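Local structure of Alpha/beta hydrolase fold protein (Nakamurella multipartita, 4Y7D) at residues T20-V25 / Q85-A90; P69-T74 / A218-D223. The protein probably acts as a hydrolase of the alpha/beta hydrolase fold, though its substrate is not known. One frame throughout, in Å; residues are numbered along the deposited sequence.

Both contacts lie on the same side of the chain's centre, their own centres about 14 Å apart, and they share no segment. Contact 1 sets the hairpin between the strands 16-20 and 23-31 on helix 82-95; it is partly buried, with an exposed arginine at its border, and no hydrogen bond crosses it. Contact 2 is buried and joins the loop after strand 62-66 to helix 217-227 through a phenol-carboxylate bond, glycine-to-glycine packing and a shared water. The two meet at Pro-69, whose CG lies 3.7 Å from Leu-88 CD2. Across its segments contact 1 is mainly apolar, whereas contact 2 is largely polar.

Contact 1 (T20-V25 / Q85-A90)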
ATOM      1  N   THR A  20      -4.668  13.152  17.533  1.00 23.66           N
ATOM      2  CA  THR A  20      -3.685  14.106  16.998  1.00 23.94           C
ATOM      3  C   THR A  20      -4.322  15.493  16.879  1.00 23.66           C
ATOM      4  O   THR A  20      -5.528  15.659  16.931  1.00 23.00           O
ATOM      5  CB  THR A  20      -3.124  13.706  15.610  1.00 23.16           C
ATOM      6  OG1 THR A  20      -3.994  14.170  14.561  1.00 23.61           O
ATOM      7  CG2 THR A  20      -2.920  12.195  15.485  1.00 23.79           C
ATOM      8  N   ALA A  21      -3.478  16.473  16.605  1.00 24.68           N
ATOM      9  CA  ALA A  21      -3.945  17.841  16.441  1.00 25.38           C
ATOM     10  C   ALA A  21      -4.818  17.948  15.198  1.00 25.45           C
ATOM     11  O   ALA A  21      -5.606  18.886  15.119  1.00 26.05           O
ATOM     12  CB  ALA A  21      -2.763  18.813  16.352  1.00 26.24           C
ATOM     13  N   ARG A  22      -4.655  17.010  14.256  1.00 24.86           N
ATOM     14  CA  ARG A  22      -5.480  16.990  13.025  1.00 25.62           C
ATOM     15  C   ARG A  22      -6.712  16.082  13.114  1.00 26.81           C
ATOM     16  O   ARG A  22      -7.493  15.992  12.138  1.00 25.76           O
ATOM     17  CB  ARG A  22      -4.619  16.611  11.848  1.00 25.93           C
ATOM     18  CG  ARG A  22      -3.490  17.598  11.529  1.00 27.00           C
ATOM     19  CD  ARG A  22      -3.986  18.911  10.943  1.00 29.50           C
ATOM     20  NE  ARG A  22      -4.744  18.675   9.705  1.00 29.89           N
ATOM     21  CZ  ARG A  22      -5.137  19.647   8.889  1.00 33.56           C
ATOM     22  NH1 ARG A  22      -4.867  20.930   9.191  1.00 35.08           N
ATOM     23  NH2 ARG A  22      -5.818  19.345   7.766  1.00 34.48           N
ATOM     24  N   GLY A  23      -6.913  15.438  14.262  1.00 24.68           N
ATOM     25  CA  GLY A  23      -8.039  14.522  14.500  1.00 25.46           C
ATOM     26  C   GLY A  23      -7.571  13.152  14.940  1.00 24.57           C
ATOM     27  O   GLY A  23      -6.376  12.869  15.013  1.00 23.25           O
ATOM     28  N   GLU A  24      -8.530  12.274  15.190  1.00 24.68           N
ATOM     29  CA  GLU A  24      -8.212  10.921  15.589  0.60 24.23           C
ATOM     30  C   GLU A  24      -7.754  10.084  14.399  1.00 23.19           C
ATOM     31  O   GLU A  24      -8.244  10.253  13.285  1.00 22.10           O
ATOM     32  CB  GLU A  24      -9.418  10.285  16.298  0.60 26.29           C
ATOM     33  CG  GLU A  24      -9.615  10.857  17.702  0.60 28.17           C
ATOM     34  CD  GLU A  24     -10.883  10.403  18.405  0.60 32.11           C
ATOM     35  OE1 GLU A  24     -11.575   9.482  17.914  0.60 31.77           O
ATOM     36  OE2 GLU A  24     -11.192  10.982  19.472  0.60 36.63           O
ATOM     37  N   VAL A  25      -6.791   9.206  14.644  1.00 21.63           N
ATOM     38  CA  VAL A  25      -6.342   8.253  13.615  1.00 20.43           C
ATOM     39  C   VAL A  25      -6.077   6.933  14.284  1.00 21.18           C
ATOM     40  O   VAL A  25      -5.436   6.884  15.362  1.00 20.97           O
ATOM     41  CB  VAL A  25      -5.110   8.749  12.772  1.00 20.73           C
ATOM     42  CG1 VAL A  25      -3.860   8.888  13.628  1.00 19.80           C
ATOM     43  CG2 VAL A  25      -4.796   7.837  11.596  1.00 20.43           C
ATOM     44  N   GLN A  85      -4.199  14.154   4.428  1.00 20.28           N
ATOM     45  CA  GLN A  85      -3.732  12.895   4.985  1.00 19.25           C
ATOM     46  C   GLN A  85      -2.256  12.967   5.349  1.00 19.10           C
ATOM     47  O   GLN A  85      -1.882  12.478   6.415  1.00 19.41           O
ATOM     48  CB  GLN A  85      -4.097  11.726   4.054  1.00 19.05           C
ATOM     49  CG  GLN A  85      -5.607  11.587   3.980  1.00 19.02           C
ATOM     50  CD  GLN A  85      -6.143  10.392   3.232  1.00 19.72           C
ATOM     51  OE1 GLN A  85      -5.384   9.526   2.784  1.00 20.00           O
ATOM     52  NE2 GLN A  85      -7.494  10.308   3.146  1.00 20.59           N
ATOM     53  N   ALA A  86      -1.423  13.584   4.505  1.00 19.09           N
ATOM     54  CA  ALA A  86      -0.022  13.847   4.871  1.00 19.23           C
ATOM     55  C   ALA A  86       0.066  14.664   6.181  1.00 19.78           C
ATOM     56  O   ALA A  86       0.898  14.360   7.070  1.00 19.07           O
ATOM     57  CB  ALA A  86       0.677  14.586   3.777  1.00 18.22           C
ATOM     58  N   GLU A  87      -0.767  15.692   6.296  1.00 20.17           N
ATOM     59  CA  GLU A  87      -0.807  16.527   7.496  1.00 21.67           C
ATOM     60  C   GLU A  87      -1.168  15.705   8.707  1.00 20.91           C
ATOM     61  O   GLU A  87      -0.578  15.887   9.789  1.00 21.49           O
ATOM     62  CB  GLU A  87      -1.756  17.709   7.349  1.00 24.19           C
ATOM     63  CG  GLU A  87      -1.453  18.850   8.310  1.00 28.89           C
ATOM     64  CD  GLU A  87      -0.080  19.504   8.069  1.00 29.66           C
ATOM     65  OE1 GLU A  87       0.381  19.590   6.921  1.00 31.77           O
ATOM     66  OE2 GLU A  87       0.511  19.996   9.048  1.00 34.37           O
ATOM     67  N   LEU A  88      -2.062  14.746   8.536  1.00 19.68           N
ATOM     68  CA  LEU A  88      -2.433  13.838   9.613  1.00 18.86           C
ATOM     69  C   LEU A  88      -1.294  12.960  10.010  1.00 19.08           C
ATOM     70  O   LEU A  88      -1.067  12.766  11.184  1.00 19.58           O
ATOM     71  CB  LEU A  88      -3.623  12.955   9.189  1.00 19.31           C
ATOM     72  CG  LEU A  88      -4.202  11.981  10.207  1.00 19.49           C
ATOM     73  CD1 LEU A  88      -4.762  12.671  11.426  1.00 20.55           C
ATOM     74  CD2 LEU A  88      -5.276  11.105   9.584  1.00 20.03           C
ATOM     75  N   TYR A  89      -0.534  12.450   9.043  1.00 19.51           N
ATOM     76  CA  TYR A  89       0.590  11.589   9.380  1.00 18.88           C
ATOM     77  C   TYR A  89       1.644  12.349  10.187  1.00 18.68           C
ATOM     78  O   TYR A  89       2.242  11.831  11.150  1.00 19.16           O
ATOM     79  CB  TYR A  89       1.305  11.012   8.117  1.00 18.63           C
ATOM     80  CG  TYR A  89       0.398  10.282   7.136  1.00 18.67           C
ATOM     81  CD1 TYR A  89      -0.775   9.649   7.583  1.00 19.56           C
ATOM     82  CD2 TYR A  89       0.736  10.205   5.793  1.00 19.18           C
ATOM     83  CE1 TYR A  89      -1.600   8.971   6.695  1.00 19.35           C
ATOM     84  CE2 TYR A  89      -0.109   9.562   4.885  1.00 18.50           C
ATOM     85  CZ  TYR A  89      -1.253   8.957   5.343  1.00 18.30           C
ATOM     86  OH  TYR A  89      -2.113   8.360   4.480  1.00 19.90           O
ATOM     87  N   ALA A  90       1.903  13.581   9.799  1.00 19.49           N
ATOM     88  CA  ALA A  90       2.900  14.412  10.547  1.00 20.18           C
ATOM     89  C   ALA A  90       2.363  14.687  11.940  1.00 21.63           C
ATOM     90  O   ALA A  90       3.124  14.682  12.913  1.00 20.64           O
ATOM     91  CB  ALA A  90       3.167  15.728   9.797  1.00 21.64           C
TER
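Leu-88 of helix 82-95 packs against a tight beta-hairpin, whose type I turn from Thr-20 to Gly-23 joins the first two strands of the alpha/beta hydrolase sheet. Its CD1 reaches Thr-20 OG1 at 3.6 Å and its CD2 meets Val-25 CG2 at 3.9 Å, so the two methyls touch opposite ends of the segment 20-25.

From CB outward, Arg-22 leads from Leu-88 to Glu-87. CB lies 4.0 Å from Leu-88 CD1, CG approaches Glu-87 O, and CD comes to 3.7 Å from Glu-87 CG. Bends at chi2 (-71°) and chi3 (-59°) set CD and NE beside Glu-87 CG, which lies over one face of the guanidinium, toward its rim. The contact is with the methylene: Arg-22 NE and Glu-87 OE2 stay 5.5 Å apart, while Glu-87 OE1 pairs with Arg-119.

Thr-20 OG1 accepts from Arg-22 N at 2.9 Å, an ST turn, and donates to Gly-23 O. An alanine at Thr-20 would probably leave the Arg-22 N-H without this acceptor and open a gap beside Leu-88 CD1. Gly-23 O takes the hydroxyl at 2.8 Å, in the carbonyl plane and on a lone pair, and accepts the Thr-20 backbone N-H as well.

Contact 2 (P69-T74 / A218-D223); sequences PGYFGT and AGFDND
Tyr-71 and Asp-223 meet tip to tip: the phenol OH donates to Asp-223 OD2 at 2.7 Å, from above the carboxylate plane (48° out of it). OD2 itself lies at the edge of the ring, near its plane, while ring and carboxylate are turned 45° apart. The same OD2 also takes a salt bridge from Arg-68 and a hydrogen bond with Ser-42 OG, so this oxygen is gripped by three partners. Over one face of the Tyr-71 ring stands Gly-219 CA, 3.8 Å from the centroid, a CH-pi contact. Tyr-71 CG is anti to the carbonyl carbon (chi1 -66°), which starts the side chain toward this helix.

Close backbone approach makes this possible. The CA atoms of Gly-70 and Gly-219 are only 3.6 Å apart, and a CB on either residue would clash with the opposite segment. Gly-219 N donates a weak bond to Gly-70 O (2.9 Å), and Ala-218 CB rests against that same oxygen.

A water extends the junction: it lies 2.7 Å from Pro-69 O, accepts from Asn-222 ND2 and is also hydrogen-bonded to Asp-223 OD1. His-40 meets the Tyr-71 ring edge-to-face.

Within the loop, a type II' turn runs from Tyr-71 to Thr-74, and Gly-70 N bonds to Thr-74 O. That loop leads from strand 62-66 of the alpha/beta hydrolase sheet to helix 82-95, where Pro-69 packs on Gln-85, and it presses against the first turns of helix 217-227, which lies outside the sheet.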
ATOM      1  N   PRO A  69      -8.009   7.867   6.610  1.00 19.58           N
ATOM      2  CA  PRO A  69      -9.372   8.401   6.798  1.00 20.67           C
ATOM      3  C   PRO A  69     -10.417   7.757   5.908  1.00 21.24           C
ATOM      4  O   PRO A  69     -10.192   7.645   4.683  1.00 20.74           O
ATOM      5  CB  PRO A  69      -9.188   9.874   6.498  1.00 20.74           C
ATOM      6  CG  PRO A  69      -7.800  10.157   7.039  1.00 20.25           C
ATOM      7  CD  PRO A  69      -6.998   8.960   6.599  1.00 19.93           C
ATOM      8  N   GLY A  70     -11.534   7.368   6.540  1.00 21.93           N
ATOM      9  CA  GLY A  70     -12.619   6.701   5.869  1.00 22.46           C
ATOM     10  C   GLY A  70     -12.551   5.204   5.898  1.00 21.87           C
ATOM     11  O   GLY A  70     -13.491   4.547   5.437  1.00 22.57           O
ATOM     12  N   TYR A  71     -11.445   4.636   6.404  1.00 20.40           N
ATOM     13  CA  TYR A  71     -11.293   3.239   6.550  1.00 20.87           C
ATOM     14  C   TYR A  71     -11.322   2.827   8.015  1.00 22.02           C
ATOM     15  O   TYR A  71     -10.630   3.400   8.880  1.00 21.28           O
ATOM     16  CB  TYR A  71      -9.976   2.799   5.961  1.00 20.58           C
ATOM     17  CG  TYR A  71      -9.918   2.997   4.469  1.00 20.93           C
ATOM     18  CD1 TYR A  71     -10.507   2.074   3.617  1.00 21.36           C
ATOM     19  CD2 TYR A  71      -9.274   4.110   3.880  1.00 19.81           C
ATOM     20  CE1 TYR A  71     -10.415   2.210   2.260  1.00 20.70           C
ATOM     21  CE2 TYR A  71      -9.194   4.267   2.491  1.00 19.65           C
ATOM     22  CZ  TYR A  71      -9.748   3.291   1.690  1.00 20.24           C
ATOM     23  OH  TYR A  71      -9.667   3.379   0.324  1.00 19.75           O
ATOM     24  N   PHE A  72     -12.129   1.809   8.278  1.00 23.31           N
ATOM     25  CA  PHE A  72     -12.343   1.314   9.628  0.60 23.74           C
ATOM     26  C   PHE A  72     -12.581   2.466  10.598  1.00 24.03           C
ATOM     27  O   PHE A  72     -13.499   3.232  10.382  1.00 24.08           O
ATOM     28  CB  PHE A  72     -11.204   0.390  10.062  0.60 23.82           C
ATOM     29  CG  PHE A  72     -11.148  -0.924   9.298  0.60 24.89           C
ATOM     30  CD1 PHE A  72     -12.312  -1.593   8.940  0.60 26.21           C
ATOM     31  CD2 PHE A  72      -9.921  -1.532   9.023  0.60 24.61           C
ATOM     32  CE1 PHE A  72     -12.256  -2.789   8.235  0.60 26.96           C
ATOM     33  CE2 PHE A  72      -9.861  -2.760   8.365  0.60 25.81           C
ATOM     34  CZ  PHE A  72     -11.039  -3.390   7.983  0.60 26.13           C
ATOM     35  N   GLY A  73     -11.757   2.592  11.660  1.00 22.36           N
ATOM     36  CA  GLY A  73     -12.072   3.580  12.687  1.00 23.23           C
ATOM     37  C   GLY A  73     -11.586   5.007  12.489  1.00 22.52           C
ATOM     38  O   GLY A  73     -11.901   5.873  13.329  1.00 23.22           O
ATOM     39  N   THR A  74     -10.814   5.273  11.438  1.00 21.42           N
ATOM     40  CA  THR A  74     -10.303   6.629  11.240  1.00 21.56           C
ATOM     41  C   THR A  74     -11.372   7.445  10.542  1.00 22.84           C
ATOM     42  O   THR A  74     -11.729   7.128   9.414  1.00 23.21           O
ATOM     43  CB  THR A  74      -9.000   6.668  10.480  1.00 20.16           C
ATOM     44  OG1 THR A  74      -8.006   5.859  11.147  1.00 19.19           O
ATOM     45  CG2 THR A  74      -8.491   8.060  10.332  1.00 20.12           C
ATOM     46  N   ALA A 218     -16.350   4.479   2.769  1.00 25.95           N
ATOM     47  CA  ALA A 218     -16.143   5.932   2.822  1.00 24.71           C
ATOM     48  C   ALA A 218     -14.803   6.334   2.284  1.00 22.74           C
ATOM     49  O   ALA A 218     -14.677   7.284   1.504  1.00 22.29           O
ATOM     50  CB  ALA A 218     -16.340   6.474   4.236  1.00 25.88           C
ATOM     51  N   GLY A 219     -13.785   5.598   2.719  1.00 21.90           N
ATOM     52  CA  GLY A 219     -12.420   5.910   2.347  1.00 21.07           C
ATOM     53  C   GLY A 219     -12.142   5.570   0.897  1.00 21.72           C
ATOM     54  O   GLY A 219     -11.403   6.284   0.214  1.00 20.77           O
ATOM     55  N   PHE A 220     -12.751   4.483   0.426  1.00 22.38           N
ATOM     56  CA  PHE A 220     -12.558   4.073  -0.965  1.00 22.06           C
ATOM     57  C   PHE A 220     -13.173   5.099  -1.918  1.00 22.88           C
ATOM     58  O   PHE A 220     -12.523   5.544  -2.858  1.00 22.25           O
ATOM     59  CB  PHE A 220     -13.162   2.700  -1.211  1.00 23.35           C
ATOM     60  CG  PHE A 220     -13.061   2.273  -2.656  1.00 24.35           C
ATOM     61  CD1 PHE A 220     -11.839   1.930  -3.174  1.00 25.01           C
ATOM     62  CD2 PHE A 220     -14.171   2.335  -3.494  1.00 26.42           C
ATOM     63  CE1 PHE A 220     -11.696   1.586  -4.510  1.00 26.13           C
ATOM     64  CE2 PHE A 220     -14.065   1.971  -4.850  1.00 27.40           C
ATOM     65  CZ  PHE A 220     -12.821   1.580  -5.345  1.00 26.29           C
ATOM     66  N   ASP A 221     -14.426   5.489  -1.668  1.00 22.91           N
ATOM     67  CA  ASP A 221     -15.108   6.499  -2.501  1.00 23.89           C
ATOM     68  C   ASP A 221     -14.355   7.844  -2.464  1.00 23.35           C
ATOM     69  O   ASP A 221     -14.149   8.511  -3.475  1.00 22.74           O
ATOM     70  CB  ASP A 221     -16.526   6.716  -1.968  1.00 26.55           C
ATOM     71  CG  ASP A 221     -17.462   5.565  -2.303  1.00 28.72           C
ATOM     72  OD1 ASP A 221     -17.087   4.714  -3.132  1.00 29.18           O
ATOM     73  OD2 ASP A 221     -18.586   5.540  -1.775  1.00 31.94           O
ATOM     74  N   ASN A 222     -13.875   8.203  -1.274  1.00 22.50           N
ATOM     75  CA  ASN A 222     -13.078   9.409  -1.132  1.00 22.84           C
ATOM     76  C   ASN A 222     -11.774   9.340  -1.965  1.00 21.75           C
ATOM     77  O   ASN A 222     -11.400  10.278  -2.673  1.00 22.20           O
ATOM     78  CB  ASN A 222     -12.709   9.638   0.334  1.00 22.50           C
ATOM     79  CG  ASN A 222     -11.904  10.900   0.497  1.00 22.36           C
ATOM     80  OD1 ASN A 222     -12.381  11.958   0.126  1.00 23.31           O
ATOM     81  ND2 ASN A 222     -10.706  10.811   0.993  1.00 20.43           N
ATOM     82  N   ASP A 223     -11.094   8.214  -1.890  1.00 21.09           N
ATOM     83  CA  ASP A 223      -9.833   8.036  -2.648  1.00 20.68           C
ATOM     84  C   ASP A 223     -10.124   8.131  -4.162  1.00 21.15           C
ATOM     85  O   ASP A 223      -9.407   8.795  -4.925  1.00 20.69           O
ATOM     86  CB  ASP A 223      -9.182   6.687  -2.368  1.00 21.23           C
ATOM     87  CG  ASP A 223      -8.548   6.556  -1.013  1.00 21.42           C
ATOM     88  OD1 ASP A 223      -8.354   7.560  -0.288  1.00 21.32           O
ATOM     89  OD2 ASP A 223      -8.222   5.379  -0.661  1.00 20.40           O
TER
HETATM   90  O   HOH W   1      -9.466   8.371   2.149  1.00 21.96           O